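Local atomic coordinates of cellulase (PDB entry 5E0C), a protein that probably hydrolyses internal beta-1,4-glucosidic bonds of cellulose with a family 5 glycosidase barrel followed by two predicted carbohydrate-binding modules. Residues D79-V84 against E129-R134; D360-L365 against A389-T394. All coordinates share one frame; numbering follows the deposited sequence.

Interaction 1: D79-V84 against E129-R134; sequences DFFSRV and EQLSER
F81 reaches from helix 78-93 toward helix 117-134 and takes contacts from three residues of 129-134. R134 lies along it, the two side chains running past each other in opposite directions. The aliphatic part of R134 comes first: CG sits 4.2 Å from the centroid of the F81 ring and 30° off the ring normal, an off-centre CH-pi contact, while R134 CB comes to 3.6 Å from F81 CZ. Farther out the guanidinium turns one face to the ring's rim, R134 NH2 standing 3.3 Å from F81 CD2. The two planes are 40° apart, so this is no parallel stack. L131 closes on another part of the ring, its CD2 reaching F81 CE1 at 3.5 Å. Q130 O lies at the ring edge, in plane, 3.8 Å from F81 CZ. With CG anti to the backbone N, the F81 ring extends across a helix-axis separation of 12.3 Å, and no hydrogen bond links the segments.

Helices 78-93 and 117-134 precede strands 97-101 and 142-145 of the eight-stranded parallel barrel, a TIM barrel. They are thus two outer helices of the beta/alpha fold, with the short helix 105-110 between them in the chain, their axes here 51° apart.

The chain of R134 bends at chi2 and chi3, which carries the guanidinium back over F81 and brings NH1 to 4.1 Å from S82 CA. Salt bridges from NH1 to E85 and from NH2 to E78 probably hold the group in that position. W64 meets the F81 ring with the planes nearly perpendicular and also touches L131. The amide of Q130 is held by Y74 and I76, in the chain just before helix 78-93, and I76 packs on F81 too.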
loop_
_atom_site.group_PDB
_atom_site.type_symbol
_atom_site.label_atom_id
_atom_site.label_comp_id
_atom_site.label_asym_id
_atom_site.label_seq_id
_atom_site.Cartn_x
_atom_site.Cartn_y
_atom_site.Cartn_z
ATOM N N ASP A 79 26.730 2.292 -17.445
ATOM C CA ASP A 79 25.912 3.502 -17.295
ATOM C C ASP A 79 24.836 3.320 -16.232
ATOM O O ASP A 79 24.758 4.091 -15.268
ATOM C CB ASP A 79 25.258 3.880 -18.623
ATOM C CG ASP A 79 26.252 4.421 -19.629
ATOM O OD1 ASP A 79 27.203 5.125 -19.219
ATOM O OD2 ASP A 79 26.079 4.130 -20.834
ATOM N N PHE A 80 24.006 2.300 -16.432
ATOM C CA PHE A 80 22.985 1.917 -15.467
ATOM C C PHE A 80 23.595 1.816 -14.069
ATOM O O PHE A 80 23.104 2.414 -13.100
ATOM C CB PHE A 80 22.347 0.592 -15.887
ATOM C CG PHE A 80 21.156 0.200 -15.070
ATOM C CD1 PHE A 80 19.888 0.628 -15.422
ATOM C CD2 PHE A 80 21.298 -0.614 -13.959
ATOM C CE1 PHE A 80 18.782 0.268 -14.675
ATOM C CE2 PHE A 80 20.194 -0.983 -13.208
ATOM C CZ PHE A 80 18.934 -0.538 -13.567
ATOM N N PHE A 81 24.706 1.093 -13.986
ATOM C CA PHE A 81 25.357 0.829 -12.706
ATOM C C PHE A 81 25.812 2.122 -12.037
ATOM O O PHE A 81 25.616 2.313 -10.834
ATOM C CB PHE A 81 26.530 -0.146 -12.914
ATOM C CG PHE A 81 26.870 -0.982 -11.703
ATOM C CD1 PHE A 81 25.946 -1.157 -10.684
ATOM C CD2 PHE A 81 28.076 -1.669 -11.630
ATOM C CE1 PHE A 81 26.233 -1.939 -9.582
ATOM C CE2 PHE A 81 28.378 -2.469 -10.521
ATOM C CZ PHE A 81 27.448 -2.604 -9.498
ATOM N N SER A 82 26.390 3.026 -12.822
ATOM C CA SER A 82 26.906 4.263 -12.260
ATOM C C SER A 82 25.747 5.153 -11.850
ATOM O O SER A 82 25.902 5.992 -10.967
ATOM C CB SER A 82 27.820 4.990 -13.246
ATOM O OG SER A 82 27.066 5.543 -14.306
ATOM N N ARG A 83 24.585 4.959 -12.475
ATOM C CA ARG A 83 23.396 5.729 -12.101
ATOM C C ARG A 83 22.838 5.261 -10.756
ATOM O O ARG A 83 22.652 6.084 -9.845
ATOM C CB ARG A 83 22.308 5.654 -13.180
ATOM C CG ARG A 83 22.637 6.452 -14.438
ATOM C CD ARG A 83 21.403 6.901 -15.219
ATOM N NE ARG A 83 20.580 5.791 -15.692
ATOM C CZ ARG A 83 20.840 5.075 -16.781
ATOM N NH1 ARG A 83 21.918 5.340 -17.503
ATOM N NH2 ARG A 83 20.029 4.083 -17.142
ATOM N N VAL A 84 22.585 3.956 -10.620
ATOM C CA VAL A 84 22.122 3.438 -9.330
ATOM C C VAL A 84 23.118 3.824 -8.226
ATOM O O VAL A 84 22.709 4.253 -7.127
ATOM C CB VAL A 84 21.883 1.880 -9.354
ATOM C CG1 VAL A 84 23.070 1.147 -9.853
ATOM C CG2 VAL A 84 21.535 1.361 -7.964
ATOM N N GLU A 129 28.616 -10.465 -6.607
ATOM C CA GLU A 129 30.046 -10.181 -6.690
ATOM C C GLU A 129 30.236 -8.750 -7.128
ATOM O O GLU A 129 30.953 -7.980 -6.480
ATOM C CB GLU A 129 30.756 -11.115 -7.669
ATOM C CG GLU A 129 31.136 -12.469 -7.108
ATOM C CD GLU A 129 31.712 -13.395 -8.172
ATOM O OE1 GLU A 129 31.542 -13.102 -9.378
ATOM O OE2 GLU A 129 32.330 -14.416 -7.804
ATOM N N GLN A 130 29.590 -8.392 -8.238
ATOM C CA GLN A 130 29.749 -7.048 -8.788
ATOM C C GLN A 130 29.244 -5.964 -7.830
ATOM O O GLN A 130 29.892 -4.925 -7.656
ATOM C CB GLN A 130 29.033 -6.940 -10.132
ATOM C CG GLN A 130 29.673 -7.741 -11.238
ATOM C CD GLN A 130 29.001 -7.495 -12.573
ATOM O OE1 GLN A 130 29.167 -6.433 -13.182
ATOM N NE2 GLN A 130 28.228 -8.469 -13.031
ATOM N N LEU A 131 28.097 -6.206 -7.204
ATOM C CA LEU A 131 27.556 -5.243 -6.255
ATOM C C LEU A 131 28.476 -5.122 -5.052
ATOM O O LEU A 131 28.714 -4.018 -4.566
ATOM C CB LEU A 131 26.144 -5.629 -5.795
ATOM C CG LEU A 131 25.038 -5.782 -6.841
ATOM C CD1 LEU A 131 23.673 -5.679 -6.199
ATOM C CD2 LEU A 131 25.150 -4.783 -7.953
ATOM N N SER A 132 28.985 -6.252 -4.562
ATOM C CA SER A 132 29.903 -6.239 -3.415
ATOM C C SER A 132 31.129 -5.393 -3.714
ATOM O O SER A 132 31.539 -4.553 -2.916
ATOM C CB SER A 132 30.347 -7.652 -3.048
ATOM O OG SER A 132 29.243 -8.472 -2.719
ATOM N N GLU A 133 31.711 -5.645 -4.879
ATOM C CA GLU A 133 32.935 -4.986 -5.286
ATOM C C GLU A 133 32.713 -3.496 -5.466
ATOM O O GLU A 133 33.506 -2.688 -4.986
ATOM C CB GLU A 133 33.472 -5.630 -6.576
ATOM C CG GLU A 133 34.387 -4.755 -7.424
ATOM C CD GLU A 133 35.645 -4.333 -6.699
ATOM O OE1 GLU A 133 35.982 -4.943 -5.658
ATOM O OE2 GLU A 133 36.304 -3.386 -7.181
ATOM N N ARG A 134 31.621 -3.135 -6.139
ATOM C CA ARG A 134 31.304 -1.731 -6.392
ATOM C C ARG A 134 31.175 -0.916 -5.094
ATOM O O ARG A 134 31.684 0.198 -5.006
ATOM C CB ARG A 134 30.018 -1.631 -7.217
ATOM C CG ARG A 134 29.560 -0.215 -7.546
ATOM C CD ARG A 134 30.649 0.597 -8.250
ATOM N NE ARG A 134 30.942 0.118 -9.600
ATOM C CZ ARG A 134 30.500 0.682 -10.722
ATOM N NH1 ARG A 134 29.734 1.762 -10.678
ATOM N NH2 ARG A 134 30.834 0.162 -11.894
#

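Interaction 2: D360-L365 against A389-T394; sequences DIQLHL and AGDVLT
Antiparallel strand pairing joins 360-364 to 392-394, the two central strands of a four-stranded sheet in the X2 module. I361 and L393 form a hydrogen-bonded pair, I361 N to L393 O at 2.8 Å and L393 N to I361 O at 2.9 Å, flanked by the non-hydrogen-bonded pairs D360-T394 and Q362-V392. Beyond them L363 N donates to D391 O almost straight down the carbonyl (178° at the oxygen), extending the ladder to the turn.

On the face of D360, Q362, V392 and T394 the contacts are partly polar. T394 OG1 donates to D360 OD1 at 2.8 Å, from above the carboxylate plane. Q362 bends at chi2 (69°), bringing NE2 to D391 OD1 at 3.0 Å and to L363 O at 2.8 Å; amide and carboxylate stand nearly perpendicular. A leucine in place of Q362 would probably leave D391 OD1 and L363 O without this shared donor. D391 OD2 also takes a bond from a water that accepts from L365 N, and L365 CD1 packs on D391 CB at 3.7 Å.

On the other face I361 CD1 meets L393 CD2 at 4.1 Å, and both residues, with L363, pack on F427 of strand 425-432. The type II' turn A389-V392, with G390 at positive phi, is typical of a tight beta hairpin, here linking strands 386-389 and 392-395.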
loop_
_atom_site.group_PDB
_atom_site.type_symbol
_atom_site.label_atom_id
_atom_site.label_comp_id
_atom_site.label_asym_id
_atom_site.label_seq_id
_atom_site.Cartn_x
_atom_site.Cartn_y
_atom_site.Cartn_z
ATOM N N ASP A 360 -24.846 13.460 15.095
ATOM C CA ASP A 360 -23.839 12.798 15.913
ATOM C C ASP A 360 -22.785 12.114 15.060
ATOM O O ASP A 360 -23.066 11.648 13.953
ATOM C CB ASP A 360 -24.495 11.774 16.838
ATOM C CG ASP A 360 -25.212 12.418 18.004
ATOM O OD1 ASP A 360 -25.243 13.664 18.059
ATOM O OD2 ASP A 360 -25.772 11.677 18.846
ATOM N N ILE A 361 -21.568 12.062 15.591
ATOM C CA ILE A 361 -20.433 11.416 14.941
ATOM C C ILE A 361 -19.602 10.713 15.979
ATOM O O ILE A 361 -19.204 11.315 16.969
ATOM C CB ILE A 361 -19.512 12.404 14.201
ATOM C CG1 ILE A 361 -20.298 13.260 13.216
ATOM C CG2 ILE A 361 -18.388 11.652 13.493
ATOM C CD1 ILE A 361 -19.651 14.584 12.970
ATOM N N GLN A 362 -19.327 9.439 15.744
ATOM C CA GLN A 362 -18.556 8.652 16.687
ATOM C C GLN A 362 -17.072 8.848 16.440
ATOM O O GLN A 362 -16.574 8.525 15.361
ATOM C CB GLN A 362 -18.936 7.173 16.575
ATOM C CG GLN A 362 -18.095 6.236 17.428
ATOM C CD GLN A 362 -18.362 6.423 18.899
ATOM O OE1 GLN A 362 -19.511 6.366 19.341
ATOM N NE2 GLN A 362 -17.304 6.679 19.669
ATOM N N LEU A 363 -16.367 9.381 17.435
ATOM C CA LEU A 363 -14.916 9.518 17.351
ATOM C C LEU A 363 -14.207 8.292 17.903
ATOM O O LEU A 363 -14.789 7.504 18.644
ATOM C CB LEU A 363 -14.440 10.753 18.112
ATOM C CG LEU A 363 -15.044 12.094 17.722
ATOM C CD1 LEU A 363 -14.433 13.207 18.561
ATOM C CD2 LEU A 363 -14.900 12.364 16.216
ATOM N N HIS A 364 -12.944 8.141 17.528
ATOM C CA HIS A 364 -12.075 7.126 18.098
ATOM C C HIS A 364 -10.859 7.832 18.638
ATOM O O HIS A 364 -9.881 8.039 17.913
ATOM C CB HIS A 364 -11.656 6.088 17.060
ATOM C CG HIS A 364 -12.809 5.356 16.446
ATOM N ND1 HIS A 364 -13.859 4.880 17.183
ATOM C CD2 HIS A 364 -13.056 5.028 15.156
ATOM C CE1 HIS A 364 -14.725 4.279 16.372
ATOM N NE2 HIS A 364 -14.259 4.359 15.146
ATOM N N LEU A 365 -10.921 8.204 19.908
ATOM C CA LEU A 365 -9.954 9.135 20.470
ATOM C C LEU A 365 -8.542 8.561 20.523
ATOM O O LEU A 365 -7.573 9.317 20.492
ATOM C CB LEU A 365 -10.409 9.573 21.866
ATOM C CG LEU A 365 -11.620 10.504 21.814
ATOM C CD1 LEU A 365 -12.123 10.815 23.209
ATOM C CD2 LEU A 365 -11.284 11.788 21.070
ATOM N N ALA A 389 -19.807 14.786 23.878
ATOM C CA ALA A 389 -20.156 13.974 25.037
ATOM C C ALA A 389 -19.340 12.689 24.997
ATOM O O ALA A 389 -19.593 11.809 24.169
ATOM C CB ALA A 389 -21.656 13.674 25.064
ATOM N N GLY A 390 -18.359 12.583 25.883
ATOM C CA GLY A 390 -17.441 11.469 25.836
ATOM C C GLY A 390 -16.675 11.535 24.529
ATOM O O GLY A 390 -15.934 12.492 24.299
ATOM N N ASP A 391 -16.858 10.533 23.668
ATOM C CA ASP A 391 -16.223 10.549 22.357
ATOM C C ASP A 391 -17.245 10.670 21.243
ATOM O O ASP A 391 -16.970 10.309 20.106
ATOM C CB ASP A 391 -15.351 9.303 22.141
ATOM C CG ASP A 391 -16.111 8.003 22.298
ATOM O OD1 ASP A 391 -17.355 8.014 22.407
ATOM O OD2 ASP A 391 -15.446 6.948 22.292
ATOM N N VAL A 392 -18.430 11.159 21.573
ATOM C CA VAL A 392 -19.430 11.436 20.558
ATOM C C VAL A 392 -19.470 12.932 20.282
ATOM O O VAL A 392 -19.789 13.724 21.171
ATOM C CB VAL A 392 -20.834 10.949 20.978
ATOM C CG1 VAL A 392 -21.889 11.338 19.934
ATOM C CG2 VAL A 392 -20.833 9.453 21.177
ATOM N N LEU A 393 -19.142 13.306 19.047
ATOM C CA LEU A 393 -19.163 14.697 18.602
ATOM C C LEU A 393 -20.514 15.053 17.992
ATOM O O LEU A 393 -21.060 14.293 17.214
ATOM C CB LEU A 393 -18.044 14.947 17.584
ATOM C CG LEU A 393 -18.133 16.266 16.805
ATOM C CD1 LEU A 393 -17.908 17.456 17.732
ATOM C CD2 LEU A 393 -17.134 16.286 15.649
ATOM N N THR A 394 -21.068 16.204 18.340
ATOM C CA THR A 394 -22.322 16.601 17.730
ATOM C C THR A 394 -22.156 17.917 16.998
ATOM O O THR A 394 -21.749 18.911 17.595
ATOM C CB THR A 394 -23.462 16.743 18.769
ATOM O OG1 THR A 394 -23.659 15.499 19.457
ATOM C CG2 THR A 394 -24.754 17.133 18.075
HETATM O O HOH W 1 -14.224 4.374 20.276
HETATM O O HOH W 2 -12.643 6.785 21.761
#

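Interactions 1 and 2 lie in different modules, on opposite sides of the chain's centre; their own centres are 55 Å apart and their nearest atoms about 41 Å apart, so they do not touch. They are also in series along the chain: 79-84 and 129-134 meet within the family 5 barrel before 360-365 and 389-394 pair within the X2 module. Each centre is 29 Å from that of the chain. Interaction 1 joins helices mainly through side chains and buries 239 Å², whereas interaction 2 is a backbone ladder reinforced by side chains and buries 500 Å². Neither contains a bound ligand; both are local structural packing within their own modules.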